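Local structure of insect group II chitinase (Ostrinia furnacalis, 5Y2A) at the interface of chains A and B. The protein hydrolyses chitin as a glycoside hydrolase family 18 chitinase, here its second catalytic domain, probably during breakdown of the insect cuticle. Residues are numbered along the deposited sequence; one frame, centred on the assembly and turned at random. Chains: chain A/B, insect group II chitinase.

Contact 1 and contact 2 are neighbouring patches between two copies of one GH18 catalytic domain, the centres of their C-alpha atoms lying about 14 Å apart. Chain A serves both from one loop stretch, with A:Glu271 and A:Arg279 in contact 1 and A:Arg277, joined by A:Pro17, in contact 2. Chain B answers in contact 1 from the end of strand 34-42, loop residue B:Lys44, 3-10 helix 84-86 and helix 90-95, and in contact 2 from B:Tyr15, loop residues B:His52 and B:Asp53 and the start of helix 54-59. The interface is not an exact two-fold, and may belong to the crystal.

Contact 1: the interface of chains A and B. Residues chain A 271, 279; chain B 42, 44, 84-85, 90.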
loop_
_atom_site.group_PDB
_atom_site.type_symbol
_atom_site.label_atom_id
_atom_site.label_comp_id
_atom_site.label_asym_id
_atom_site.label_seq_id
_atom_site.Cartn_x
_atom_site.Cartn_y
_atom_site.Cartn_z
ATOM N N GLU A 271 -0.597 -13.661 -1.550
ATOM C CA GLU A 271 0.824 -13.370 -1.732
ATOM C C GLU A 271 1.035 -12.478 -2.949
ATOM O O GLU A 271 0.379 -12.645 -3.981
ATOM C CB GLU A 271 1.612 -14.674 -1.922
ATOM C CG GLU A 271 1.708 -15.594 -0.712
ATOM C CD GLU A 271 2.618 -15.033 0.373
ATOM O OE1 GLU A 271 3.693 -14.506 0.022
ATOM O OE2 GLU A 271 2.265 -15.118 1.562
ATOM N N ARG A 279 0.141 -7.222 -2.397
ATOM C CA ARG A 279 -0.726 -8.274 -1.890
ATOM C C ARG A 279 -2.181 -7.924 -2.186
ATOM O O ARG A 279 -2.598 -6.771 -2.065
ATOM C CB ARG A 279 -0.527 -8.457 -0.383
ATOM C CG ARG A 279 0.853 -8.993 0.059
ATOM C CD ARG A 279 0.826 -9.212 1.569
ATOM N NE ARG A 279 -0.107 -10.286 1.906
ATOM C CZ ARG A 279 0.239 -11.550 2.128
ATOM N NH1 ARG A 279 1.518 -11.904 2.129
ATOM N NH2 ARG A 279 -0.693 -12.453 2.397
ATOM N N LEU B 42 9.222 -14.131 3.170
ATOM C CA LEU B 42 9.418 -15.573 3.130
ATOM C C LEU B 42 8.610 -16.120 1.963
ATOM O O LEU B 42 7.388 -15.953 1.923
ATOM C CB LEU B 42 8.983 -16.225 4.444
ATOM C CG LEU B 42 9.258 -17.728 4.590
ATOM C CD1 LEU B 42 10.747 -18.032 4.684
ATOM C CD2 LEU B 42 8.515 -18.294 5.794
ATOM N N LYS B 44 6.363 -18.358 0.027
ATOM C CA LYS B 44 5.367 -19.276 0.572
ATOM C C LYS B 44 5.644 -20.713 0.150
ATOM O O LYS B 44 5.530 -21.640 0.962
ATOM C CB LYS B 44 3.967 -18.845 0.133
ATOM C CG LYS B 44 2.864 -19.749 0.650
ATOM C CD LYS B 44 1.540 -19.465 -0.034
ATOM C CE LYS B 44 0.407 -20.200 0.659
ATOM N NZ LYS B 44 0.175 -19.693 2.037
ATOM N N ASP B 84 3.001 -7.234 7.575
ATOM C CA ASP B 84 2.272 -7.646 6.380
ATOM C C ASP B 84 2.658 -9.049 5.916
ATOM O O ASP B 84 1.831 -9.744 5.320
ATOM C CB ASP B 84 2.475 -6.609 5.280
ATOM C CG ASP B 84 1.748 -5.312 5.583
ATOM O OD1 ASP B 84 0.553 -5.384 5.944
ATOM O OD2 ASP B 84 2.365 -4.228 5.490
ATOM N N ASP B 85 3.901 -9.470 6.127
ATOM C CA ASP B 85 4.291 -10.816 5.724
ATOM C C ASP B 85 3.900 -11.878 6.745
ATOM O O ASP B 85 4.097 -13.068 6.484
ATOM C CB ASP B 85 5.805 -10.871 5.469
ATOM C CG ASP B 85 6.204 -12.019 4.553
ATOM O OD1 ASP B 85 5.557 -12.192 3.494
ATOM O OD2 ASP B 85 7.179 -12.732 4.881
ATOM N N LYS B 90 2.819 -19.540 7.006
ATOM C CA LYS B 90 4.048 -19.922 6.311
ATOM C C LYS B 90 5.258 -19.930 7.245
ATOM O O LYS B 90 6.102 -20.828 7.153
ATOM C CB LYS B 90 4.295 -19.034 5.086
ATOM C CG LYS B 90 4.482 -17.542 5.328
ATOM C CD LYS B 90 4.749 -16.862 3.969
ATOM C CE LYS B 90 4.855 -15.348 4.099
ATOM N NZ LYS B 90 5.125 -14.662 2.787
HETATM O O HOH W 1 5.457 -15.927 -1.152
HETATM O O HOH W 2 4.062 -10.462 2.037
HETATM O O HOH W 3 0.932 -17.197 2.452
#
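The aliphatic part of A:Glu271 crosses that of B:Lys44 obliquely, its CG lying 3.9 Å from B:Lys44 CD, and this small apolar contact is the centre of a mostly polar patch between two GH18 chitinase domains. The bend about CB-CG (chi2 -71°) turns the glutamate carboxylate toward B:Lys90. The lysine starts with CG between the backbone N and the carbonyl carbon (chi1 61°) and then runs extended, carrying NZ out to the carboxylate, and the two side chains reach toward each other tip to tip. B:Lys90 NZ faces both oxygens, 3.1 Å from A:Glu271 OE1 and from A:Glu271 OE2, on the syn side of each and somewhat out of the carboxylate plane, in a salt bridge. Within chain B, B:Lys90 NZ also bonds B:Asp85 OD1 at 2.6 Å, a second salt bridge, and the carbonyl B:Leu42 O at 2.7 Å. With four acceptors for three hydrogens, the two longer bonds probably share one. B:Asp85 is steadied in turn, since its OD2 accepts from the backbone N of B:Leu42. An alanine in place of B:Lys90 would probably leave the carboxylates of A:Glu271 and B:Asp85 facing each other without the cation between them. Further out, the guanidinium of A:Arg279 has B:Asp84 O 3.6 Å above one face, toward the rim, and A:Glu271 CA over the other. A:Arg279 NH1 makes a weak bond to A:Glu271 OE2, and water 2, in the guanidinium plane, links NH1 to B:Asp85 OD1. Water 1 joins A:Glu271 OE1 to the backbone N of B:Lys44, and water 3 lies 2.6 Å from both A:Glu271 OE2 and B:Lys44 NZ.

Contact 2: the interface of chains A and B. Residues chain A 17, 277; chain B 15, 52-55.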
loop_
_atom_site.group_PDB
_atom_site.type_symbol
_atom_site.label_atom_id
_atom_site.label_comp_id
_atom_site.label_asym_id
_atom_site.label_seq_id
_atom_site.Cartn_x
_atom_site.Cartn_y
_atom_site.Cartn_z
ATOM N N PRO A 17 9.805 -4.736 -12.277
ATOM C CA PRO A 17 10.923 -5.580 -12.714
ATOM C C PRO A 17 10.809 -5.811 -14.213
ATOM O O PRO A 17 9.710 -5.821 -14.773
ATOM C CB PRO A 17 10.727 -6.878 -11.920
ATOM C CG PRO A 17 9.940 -6.465 -10.706
ATOM C CD PRO A 17 9.061 -5.330 -11.149
ATOM N N ARG A 277 3.905 -6.823 -7.143
ATOM C CA ARG A 277 4.388 -6.548 -5.783
ATOM C C ARG A 277 3.332 -5.863 -4.920
ATOM O O ARG A 277 3.607 -4.895 -4.210
ATOM C CB ARG A 277 5.659 -5.697 -5.846
ATOM C CG ARG A 277 6.756 -6.294 -6.702
ATOM C CD ARG A 277 7.751 -5.219 -7.111
ATOM N NE ARG A 277 7.077 -4.401 -8.116
ATOM C CZ ARG A 277 7.390 -3.153 -8.445
ATOM N NH1 ARG A 277 8.405 -2.524 -7.865
ATOM N NH2 ARG A 277 6.662 -2.530 -9.360
ATOM N N TYR B 15 8.819 5.142 -2.597
ATOM C CA TYR B 15 7.656 5.489 -3.408
ATOM C C TYR B 15 6.867 6.673 -2.861
ATOM O O TYR B 15 5.874 7.068 -3.474
ATOM C CB TYR B 15 6.736 4.267 -3.547
ATOM C CG TYR B 15 7.399 3.074 -4.227
ATOM C CD1 TYR B 15 7.564 3.046 -5.610
ATOM C CD2 TYR B 15 7.875 2.000 -3.487
ATOM C CE1 TYR B 15 8.167 1.960 -6.242
ATOM C CE2 TYR B 15 8.489 0.910 -4.111
ATOM C CZ TYR B 15 8.631 0.903 -5.486
ATOM O OH TYR B 15 9.232 -0.164 -6.118
ATOM N N HIS B 52 11.237 -8.703 -1.724
ATOM C CA HIS B 52 9.873 -8.285 -1.826
ATOM C C HIS B 52 9.680 -7.278 -2.956
ATOM O O HIS B 52 8.593 -6.972 -3.300
ATOM C CB HIS B 52 9.322 -7.705 -0.516
ATOM C CG HIS B 52 9.757 -6.304 -0.227
ATOM N ND1 HIS B 52 9.053 -5.446 0.589
ATOM C CD2 HIS B 52 10.839 -5.613 -0.631
ATOM C CE1 HIS B 52 9.674 -4.290 0.658
ATOM N NE2 HIS B 52 10.771 -4.369 -0.060
ATOM N N ASP B 53 10.753 -6.767 -3.510
ATOM C CA ASP B 53 10.698 -5.736 -4.558
ATOM C C ASP B 53 11.944 -5.935 -5.422
ATOM O O ASP B 53 12.985 -5.318 -5.184
ATOM C CB ASP B 53 10.633 -4.333 -3.977
ATOM C CG ASP B 53 10.342 -3.264 -5.034
ATOM O OD1 ASP B 53 10.556 -3.510 -6.242
ATOM O OD2 ASP B 53 9.899 -2.166 -4.645
ATOM N N ILE B 54 11.829 -6.826 -6.409
ATOM C CA ILE B 54 12.964 -7.143 -7.274
ATOM C C ILE B 54 13.484 -5.882 -7.954
ATOM O O ILE B 54 14.697 -5.700 -8.115
ATOM C CB ILE B 54 12.561 -8.216 -8.306
ATOM C CG1 ILE B 54 12.234 -9.540 -7.609
ATOM C CG2 ILE B 54 13.653 -8.409 -9.348
ATOM C CD1 ILE B 54 13.422 -10.211 -6.989
ATOM N N TRP B 55 12.574 -4.993 -8.357
ATOM C CA TRP B 55 12.971 -3.811 -9.119
ATOM C C TRP B 55 13.856 -2.876 -8.298
ATOM O O TRP B 55 14.900 -2.411 -8.771
ATOM C CB TRP B 55 11.727 -3.081 -9.632
ATOM C CG TRP B 55 12.095 -1.886 -10.445
ATOM C CD1 TRP B 55 12.546 -1.871 -11.732
ATOM C CD2 TRP B 55 12.067 -0.531 -10.009
ATOM N NE1 TRP B 55 12.800 -0.579 -12.127
ATOM C CE2 TRP B 55 12.512 0.263 -11.085
ATOM C CE3 TRP B 55 11.702 0.093 -8.813
ATOM C CZ2 TRP B 55 12.605 1.644 -10.998
ATOM C CZ3 TRP B 55 11.795 1.471 -8.733
ATOM C CH2 TRP B 55 12.250 2.227 -9.813
#
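A bend at chi3 (-73°) in A:Arg277 and a first torsion in B:Asp53 that sets CG anti to the backbone N (chi1 -170°) bring guanidinium and carboxylate together across this interface of two GH18 chitinase domains. A:Arg277 NH1 gives B:Asp53 OD1 a hydrogen bond of 2.9 Å, fairly straight at 156° about the hydrogen, and the pair is also a salt bridge. The two flat groups are steeply inclined to each other. OD1 lies close to the guanidinium plane, whereas NH1 comes from above the carboxylate plane, so the pairing is one-pronged rather than the flat, two-pronged kind. Contact continues along the chain of A:Arg277, whose CD is 3.4 Å from B:Asp53 OD1 and whose CG lies 3.9 Å from the backbone oxygen B:His52 O. The other carboxylate oxygen, B:Asp53 OD2, is engaged within chain B: the phenol B:Tyr15 OH donates to it at 2.6 Å on its syn lone pair, with OD2 in the plane of the ring. This bond within chain B probably helps fix the rotation of the carboxylate that receives the arginine. B:Tyr15 OH is also 3.1 Å from A:Arg277 NH1, at most a bent, weak hydrogen bond, since OH lies well out of the guanidinium plane; the two side chains cross at about a right angle. A:Pro17 supports the arginine from its own chain, its CD 3.7 Å above one guanidinium face and displaced toward the rim. Its ring also packs at the start of helix 54-59, crossing the side chains of B:Ile54 and B:Trp55 at about a right angle, with A:Pro17 CD resting 3.8 Å from B:Trp55 CB and A:Pro17 CG 4.0 Å from B:Ile54 CB.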